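Local coordinates for protein endo-beta-1,4-mannanase (Alicyclobacillus acidocaldarius, PDB 4CD8) that hydrolyses internal beta-1,4-mannosidic linkages of mannans as a family GH113 glycoside hydrolase built on a TIM-barrel fold, at residues 78-81 against 82-86; 273-276 against 277-280; 118-121 against 122-125; 166-169 against 170-173. All coordinates share one frame; numbering follows the deposited sequence.

Interaction 1 of 4, residues 78-81 against 82-86; sequences SMAE and LAHAL
The carbonyl oxygens of Ser78 to Glu81 each accept a hydrogen bond from the amide four residues on, Leu82 to Ala85, so the contact is the regular alpha-helical repeat in the last turns of helix 73-85, one of the outer helices of the TIM barrel. The bonds are fairly straight; from Ala83 N to Met79 O the distance is 2.9 Å, with 166° at the hydrogen. Across one turn Met79 and Leu82 lie side by side and point the same way. The Met79 chain bends at both chi2 and chi3, which turns its end forward along the helix until CE rests 3.8 Å from Leu82 CD2. Beyond this pair Arg33 of helix 30-40 touches both side chains, and Leu49 of strand 46-55 packs on Met79 and Ala80. Ala83 turns its small methyl to Val47 and Val90, so this flank of the helix sits against strands 46-55 and 89-98. His84 is partly exposed, and its NE2 is hydrogen-bonded to Glu144. Its CG lies beside its own backbone N (chi1 -79°), which lays the ring's near end against the preceding turn: His84 ND1 is 3.1 Å from Ala80 O, but at an angle too poor for a hydrogen bond.

Interaction 2 of 4, residues 273-276 against 277-280; sequences PWFK and GYML
Phe275 swings its ring forward along the strand, CG anti to the backbone N (chi1 179°), while Tyr278 sets CG beside its own N (chi1 -54°), and the two rings meet, with Gly277 against the face of the phenyl. They form a T-shaped pair: the edge of Phe275 is directed at the face of Tyr278, with centroids 5.1 Å apart and planes at 82°. Phe275 CE2 comes within 3.6 Å of Tyr278 CZ. The flat side of the same phenyl ring lies on the glycine, whose CA makes a CH-pi contact 4.0 Å from the ring centroid, and Phe275 CZ reaches to 3.4 Å from Gly277 O. Gly277 has a positive phi, and a CB there would collide with the carbonyl O of Lys276. A serine in place of Phe275 would probably leave the Tyr278 face without its edge partner and uncover the backbone of Gly277. Lys276 points to the other side of the strand, and its NZ is hydrogen-bonded to the carbonyls of Phe8 and Leu10. Strand 275-283 runs parallel between strands 13-18 and 227-232 of the barrel; Phe229 of the latter meets the Phe275 ring, and Phe266 of helix 255-268 packs edge-to-face with Tyr278.

Interaction 3 of 4, residues 118-121 against 122-125; sequences ESWE and AWFG
Ser119 OG accepts the amide of Ala122 at 2.9 Å, a capping bond with 159° at the hydrogen, and Ala122 CB sits 3.3 Å from Ser119 OG. The hydroxyl is placed there by a chi1 of 67°, between backbone N and carbonyl carbon. The next residues carry an aromatic cluster. Trp120 and Trp123 lie side by side, with the edge of the first indole directed at the face of the second in an offset edge-to-face pair: centroids of the six-membered rings 5.9 Å apart, planes at 84°. On the same rim, Trp120 CE3 meets Phe124 CE2 at 3.8 Å. Trp123 CZ3 in turn stands 3.6 Å above the centre of the Phe124 ring, so the three rings brace one another. Further out, His158 stacks on Trp120, Phe109 meets both indoles, and Trp162 of helix 159-172 packs edge-to-face with Phe124. Gly114 secures the cap, its O hydrogen-bonded to Ser119 OG and its N to Glu121 OE1. An alanine at Ser119 would remove that oxygen, which is likely to leave the Ala122 amide without its cap and Gly114 O without this partner. The arrangement is a serine N-cap opening helix 120-140 of the TIM barrel.

Interaction 4 of 4, residues 166-169 against 170-173; sequences IARV and RTEY
Thr171 folds its side chain back over the preceding turn, where its CG2 lies 3.4 Å from Ala167 O. Thr171 OG1 donates a 2.7 Å hydrogen bond to Arg168 O. This lies at the C-terminal end of helix 159-172, the helix of a beta-alpha-beta unit between barrel strands 145-150 and 176-182. A chi1 of 73° sets OG1 between the backbone N and the carbonyl carbon, from where it reaches Arg168 O in the carbonyl plane, on a lone pair. That oxygen also receives weak bonds from the amides of Thr171 and Glu172, so three donors converge on it. Glu172 N bonds more closely to Val169 O, at 3.0 Å, but from above the carbonyl plane. Val169 is buried, with Ala135 of helix 120-140 against it and its CG1 4.4 Å from Tyr173 CB; Tyr173 OH is hydrogen-bonded to Cys143 O. The two arginines anchor the helix on separate sides: Arg168 forms a salt bridge with Asp129, and Arg170 one with Asp196. Arg168 and Glu172 are too far apart for direct contact, and a water joins them instead, accepting from Arg168 NE at 3.0 Å in the guanidinium plane and donating to Glu172 OE2 at 2.8 Å.

Overall arrangement
All four interactions belong to one barrel, three in its outer helices and interaction 2 in a strand of its wall. Interactions 3 and 4 are the closest pair: their nearest atoms are about 5 Å apart and their centres 19 Å, on the neighbouring helices 120-140 and 159-172, joined through Trp162, Met161 and Thr165. Interaction 1 is about 9 Å from interaction 4 and about 11 Å from interaction 2 at the nearest atoms, and interactions 2 and 3 lie on opposite sides of the chain's centre. Strand 275-283 runs on from interaction 2 to Trp281, which lines the pockets of the bound inhibitor and mannose; the side chain of Trp123 in interaction 3 is about 14 Å from the inhibitor.

Interaction 1 of 4, residues 78-81 against 82-86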
# COMPACT_ATOMS: atom_id res chain seq x y z
N SER A 78 -7.57 12.08 12.58
CA SER A 78 -6.48 12.84 13.14
C SER A 78 -5.23 12.78 12.26
O SER A 78 -4.55 13.79 12.07
CB SER A 78 -6.14 12.38 14.57
OG SER A 78 -7.21 12.69 15.41
N MET A 79 -4.89 11.59 11.80
CA MET A 79 -3.68 11.45 10.99
C MET A 79 -3.88 12.10 9.63
O MET A 79 -2.96 12.73 9.11
CB MET A 79 -3.26 10.01 10.83
CG MET A 79 -2.46 9.49 12.01
SD MET A 79 -0.88 10.33 12.26
CE MET A 79 -1.34 11.29 13.68
N ALA A 80 -5.05 11.95 9.06
CA ALA A 80 -5.29 12.61 7.78
C ALA A 80 -5.21 14.13 7.90
O ALA A 80 -4.67 14.82 7.00
CB ALA A 80 -6.62 12.20 7.20
N GLU A 81 -5.77 14.66 8.98
CA GLU A 81 -5.81 16.13 9.16
C GLU A 81 -4.39 16.68 9.35
O GLU A 81 -4.02 17.72 8.79
CB GLU A 81 -6.73 16.43 10.32
CG GLU A 81 -6.81 17.83 10.83
CD GLU A 81 -7.54 17.86 12.16
OE1 GLU A 81 -8.69 17.38 12.18
OE2 GLU A 81 -6.96 18.30 13.18
N LEU A 82 -3.58 15.94 10.10
CA LEU A 82 -2.20 16.31 10.32
C LEU A 82 -1.40 16.25 8.99
O LEU A 82 -0.69 17.18 8.63
CB LEU A 82 -1.59 15.35 11.36
CG LEU A 82 -0.10 15.56 11.64
CD1 LEU A 82 0.20 17.00 12.11
CD2 LEU A 82 0.40 14.55 12.69
N ALA A 83 -1.56 15.15 8.26
CA ALA A 83 -0.87 15.00 6.98
C ALA A 83 -1.27 16.14 6.06
O ALA A 83 -0.41 16.76 5.41
CB ALA A 83 -1.20 13.68 6.31
N HIS A 84 -2.57 16.41 5.99
CA HIS A 84 -3.00 17.47 5.10
C HIS A 84 -2.46 18.83 5.51
O HIS A 84 -2.14 19.68 4.66
CB HIS A 84 -4.53 17.50 5.08
CG HIS A 84 -5.14 16.46 4.20
ND1 HIS A 84 -6.30 15.79 4.52
CD2 HIS A 84 -4.76 15.98 2.99
CE1 HIS A 84 -6.60 14.94 3.55
NE2 HIS A 84 -5.68 15.05 2.61
N ALA A 85 -2.42 19.08 6.81
CA ALA A 85 -1.91 20.34 7.33
C ALA A 85 -0.42 20.51 7.07
O ALA A 85 0.08 21.66 7.11
CB ALA A 85 -2.20 20.46 8.81
N LEU A 86 0.27 19.39 6.90
CA LEU A 86 1.68 19.38 6.55
C LEU A 86 1.91 19.40 5.03
O LEU A 86 3.04 19.29 4.57
CB LEU A 86 2.37 18.17 7.18
CG LEU A 86 2.35 18.16 8.68
CD1 LEU A 86 2.63 16.74 9.15
CD2 LEU A 86 3.35 19.16 9.23

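Interaction 2 of 4, residues 273-276 against 277-280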
# COMPACT_ATOMS: atom_id res chain seq x y z
N PRO A 273 5.34 8.74 -19.52
CA PRO A 273 4.07 9.22 -18.92
C PRO A 273 3.14 8.18 -18.27
O PRO A 273 2.31 8.54 -17.44
CB PRO A 273 3.37 9.96 -20.07
CG PRO A 273 4.14 9.61 -21.34
CD PRO A 273 5.52 9.18 -20.92
N TRP A 274 3.26 6.92 -18.70
CA TRP A 274 2.43 5.83 -18.15
C TRP A 274 2.75 5.47 -16.71
O TRP A 274 1.92 4.86 -16.02
CB TRP A 274 2.54 4.56 -19.02
CG TRP A 274 3.91 3.99 -19.07
CD1 TRP A 274 4.87 4.26 -19.99
CD2 TRP A 274 4.50 3.08 -18.13
NE1 TRP A 274 6.01 3.59 -19.70
CE2 TRP A 274 5.82 2.85 -18.56
CE3 TRP A 274 4.05 2.43 -16.97
CZ2 TRP A 274 6.70 2.02 -17.88
CZ3 TRP A 274 4.92 1.58 -16.29
CH2 TRP A 274 6.23 1.39 -16.75
N PHE A 275 3.93 5.85 -16.26
CA PHE A 275 4.37 5.51 -14.90
C PHE A 275 4.20 6.73 -13.99
O PHE A 275 4.74 7.82 -14.24
CB PHE A 275 5.80 5.07 -14.90
CG PHE A 275 6.31 4.73 -13.53
CD1 PHE A 275 5.67 3.81 -12.77
CD2 PHE A 275 7.43 5.36 -13.02
CE1 PHE A 275 6.13 3.49 -11.50
CE2 PHE A 275 7.92 5.03 -11.78
CZ PHE A 275 7.25 4.10 -11.01
N LYS A 276 3.44 6.54 -12.92
CA LYS A 276 3.07 7.64 -12.06
C LYS A 276 3.66 7.58 -10.64
O LYS A 276 3.35 8.40 -9.83
CB LYS A 276 1.55 7.77 -12.00
CG LYS A 276 1.01 8.44 -13.24
CD LYS A 276 1.30 9.93 -13.26
CE LYS A 276 0.53 10.57 -14.41
NZ LYS A 276 0.96 11.97 -14.63
N GLY A 277 4.63 6.69 -10.43
CA GLY A 277 5.53 6.85 -9.30
C GLY A 277 5.44 5.82 -8.21
O GLY A 277 5.07 4.66 -8.42
N TYR A 278 5.80 6.30 -7.02
CA TYR A 278 6.24 5.42 -5.95
C TYR A 278 5.57 5.70 -4.60
O TYR A 278 5.73 6.79 -4.06
CB TYR A 278 7.72 5.58 -5.74
CG TYR A 278 8.60 5.41 -6.94
CD1 TYR A 278 9.05 4.17 -7.31
CD2 TYR A 278 9.02 6.51 -7.68
CE1 TYR A 278 9.86 3.98 -8.40
CE2 TYR A 278 9.88 6.34 -8.76
CZ TYR A 278 10.29 5.06 -9.12
OH TYR A 278 11.15 4.81 -10.17
N MET A 279 4.85 4.71 -4.08
CA MET A 279 4.37 4.75 -2.71
C MET A 279 5.26 3.80 -1.91
O MET A 279 5.08 2.59 -1.95
CB MET A 279 2.90 4.40 -2.61
CG MET A 279 2.25 4.88 -1.34
SD MET A 279 1.92 6.66 -1.31
CE MET A 279 0.57 6.83 -2.45
N LEU A 280 6.25 4.38 -1.25
CA LEU A 280 7.25 3.56 -0.61
C LEU A 280 6.70 2.85 0.61
O LEU A 280 5.76 3.27 1.27
CB LEU A 280 8.50 4.37 -0.28
CG LEU A 280 9.19 5.12 -1.45
CD1 LEU A 280 10.41 5.89 -0.97
CD2 LEU A 280 9.52 4.18 -2.58

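Interaction 3 of 4, residues 118-121 against 122-125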
# COMPACT_ATOMS: atom_id res chain seq x y z
N GLU A 118 -19.86 -20.35 4.40
CA GLU A 118 -18.45 -19.99 4.32
C GLU A 118 -18.12 -19.81 2.84
O GLU A 118 -17.54 -20.71 2.21
CB GLU A 118 -17.54 -21.05 4.97
CG GLU A 118 -17.69 -21.08 6.49
CD GLU A 118 -16.71 -21.99 7.22
OE1 GLU A 118 -15.81 -22.59 6.59
OE2 GLU A 118 -16.86 -22.10 8.47
N SER A 119 -18.52 -18.67 2.29
CA SER A 119 -18.49 -18.45 0.84
C SER A 119 -17.78 -17.16 0.44
O SER A 119 -17.66 -16.23 1.24
CB SER A 119 -19.94 -18.33 0.34
OG SER A 119 -20.54 -17.17 0.85
N TRP A 120 -17.38 -17.10 -0.84
CA TRP A 120 -16.86 -15.88 -1.40
C TRP A 120 -17.89 -14.76 -1.31
O TRP A 120 -17.54 -13.63 -0.96
CB TRP A 120 -16.41 -16.12 -2.83
CG TRP A 120 -15.07 -16.75 -2.89
CD1 TRP A 120 -14.77 -18.03 -3.22
CD2 TRP A 120 -13.84 -16.09 -2.64
NE1 TRP A 120 -13.41 -18.23 -3.15
CE2 TRP A 120 -12.82 -17.04 -2.81
CE3 TRP A 120 -13.51 -14.79 -2.24
CZ2 TRP A 120 -11.46 -16.71 -2.64
CZ3 TRP A 120 -12.19 -14.47 -2.05
CH2 TRP A 120 -11.18 -15.42 -2.27
N GLU A 121 -19.16 -15.10 -1.55
CA GLU A 121 -20.21 -14.09 -1.43
C GLU A 121 -20.24 -13.47 -0.05
O GLU A 121 -20.29 -12.26 0.13
CB GLU A 121 -21.58 -14.71 -1.72
CG GLU A 121 -22.71 -13.68 -1.72
CD GLU A 121 -24.06 -14.22 -2.11
OE1 GLU A 121 -24.22 -15.42 -2.43
OE2 GLU A 121 -24.97 -13.38 -2.13
N ALA A 122 -20.18 -14.34 0.96
CA ALA A 122 -20.22 -13.83 2.31
C ALA A 122 -18.98 -12.99 2.65
O ALA A 122 -19.09 -11.96 3.32
CB ALA A 122 -20.36 -14.96 3.28
N TRP A 123 -17.80 -13.44 2.21
CA TRP A 123 -16.59 -12.68 2.48
C TRP A 123 -16.65 -11.32 1.79
O TRP A 123 -16.34 -10.31 2.40
CB TRP A 123 -15.34 -13.44 2.05
CG TRP A 123 -14.10 -12.64 2.31
CD1 TRP A 123 -13.44 -12.49 3.51
CD2 TRP A 123 -13.47 -11.73 1.39
NE1 TRP A 123 -12.41 -11.59 3.37
CE2 TRP A 123 -12.39 -11.13 2.07
CE3 TRP A 123 -13.69 -11.40 0.04
CZ2 TRP A 123 -11.57 -10.20 1.48
CZ3 TRP A 123 -12.82 -10.48 -0.58
CH2 TRP A 123 -11.78 -9.90 0.15
N PHE A 124 -17.10 -11.32 0.52
CA PHE A 124 -17.21 -10.05 -0.16
C PHE A 124 -18.24 -9.12 0.50
O PHE A 124 -18.08 -7.90 0.45
CB PHE A 124 -17.53 -10.25 -1.63
CG PHE A 124 -16.33 -10.30 -2.52
CD1 PHE A 124 -15.73 -9.12 -2.96
CD2 PHE A 124 -15.80 -11.49 -2.92
CE1 PHE A 124 -14.62 -9.17 -3.76
CE2 PHE A 124 -14.68 -11.53 -3.74
CZ PHE A 124 -14.10 -10.37 -4.17
N GLY A 125 -19.28 -9.70 1.12
CA GLY A 125 -20.21 -8.87 1.88
C GLY A 125 -19.52 -8.18 3.04
O GLY A 125 -19.66 -7.00 3.26

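Interaction 4 of 4, residues 166-169 against 170-173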
# COMPACT_ATOMS: atom_id res chain seq x y z
N ILE A 166 -16.39 -2.18 -5.82
CA ILE A 166 -15.89 -0.91 -6.35
C ILE A 166 -17.04 0.06 -6.62
O ILE A 166 -16.94 1.23 -6.25
CB ILE A 166 -15.01 -1.13 -7.59
CG1 ILE A 166 -13.71 -1.88 -7.20
CG2 ILE A 166 -14.69 0.22 -8.25
CD1 ILE A 166 -12.97 -2.49 -8.38
N ALA A 167 -18.13 -0.45 -7.17
CA ALA A 167 -19.28 0.40 -7.43
C ALA A 167 -19.79 0.99 -6.12
O ALA A 167 -20.15 2.14 -6.04
CB ALA A 167 -20.36 -0.39 -8.13
N ARG A 168 -19.81 0.19 -5.07
CA ARG A 168 -20.29 0.71 -3.80
C ARG A 168 -19.34 1.76 -3.24
O ARG A 168 -19.76 2.79 -2.73
CB ARG A 168 -20.48 -0.43 -2.80
CG ARG A 168 -20.98 0.03 -1.45
CD ARG A 168 -21.26 -1.22 -0.64
NE ARG A 168 -21.72 -0.90 0.69
CZ ARG A 168 -21.83 -1.79 1.70
NH1 ARG A 168 -21.49 -3.03 1.53
NH2 ARG A 168 -22.27 -1.36 2.93
N VAL A 169 -18.03 1.51 -3.32
CA VAL A 169 -17.07 2.52 -2.97
C VAL A 169 -17.29 3.85 -3.72
O VAL A 169 -17.22 4.92 -3.13
CB VAL A 169 -15.61 2.02 -3.22
CG1 VAL A 169 -14.60 3.15 -3.23
CG2 VAL A 169 -15.21 1.00 -2.16
N ARG A 170 -17.62 3.77 -5.00
CA ARG A 170 -17.85 4.98 -5.78
C ARG A 170 -19.06 5.77 -5.26
O ARG A 170 -19.10 6.99 -5.39
CB ARG A 170 -18.06 4.62 -7.22
CG ARG A 170 -16.87 4.06 -7.96
CD ARG A 170 -15.73 5.03 -8.17
NE ARG A 170 -14.83 4.53 -9.20
CZ ARG A 170 -13.68 5.10 -9.55
NH1 ARG A 170 -13.29 6.22 -8.98
NH2 ARG A 170 -12.95 4.56 -10.52
N THR A 171 -20.03 5.08 -4.66
CA THR A 171 -21.20 5.80 -4.08
C THR A 171 -20.81 6.66 -2.87
O THR A 171 -21.50 7.65 -2.55
CB THR A 171 -22.40 4.87 -3.72
OG1 THR A 171 -22.13 4.07 -2.55
CG2 THR A 171 -22.77 3.96 -4.87
N GLU A 172 -19.72 6.23 -2.20
CA GLU A 172 -19.28 6.79 -0.92
C GLU A 172 -18.11 7.73 -1.03
O GLU A 172 -17.75 8.40 -0.06
CB GLU A 172 -18.88 5.64 0.03
CG GLU A 172 -19.99 4.67 0.36
CD GLU A 172 -21.07 5.23 1.28
OE1 GLU A 172 -20.93 6.36 1.78
OE2 GLU A 172 -22.10 4.53 1.50
N TYR A 173 -17.49 7.76 -2.22
CA TYR A 173 -16.20 8.40 -2.35
C TYR A 173 -15.98 8.91 -3.79
O TYR A 173 -16.12 8.13 -4.72
CB TYR A 173 -15.11 7.38 -1.96
CG TYR A 173 -13.72 7.93 -2.09
CD1 TYR A 173 -13.24 8.88 -1.19
CD2 TYR A 173 -12.90 7.54 -3.13
CE1 TYR A 173 -11.97 9.39 -1.31
CE2 TYR A 173 -11.62 8.05 -3.27
CZ TYR A 173 -11.16 8.98 -2.36
OH TYR A 173 -9.91 9.54 -2.46
O HOH W 1 -22.92 1.87 0.94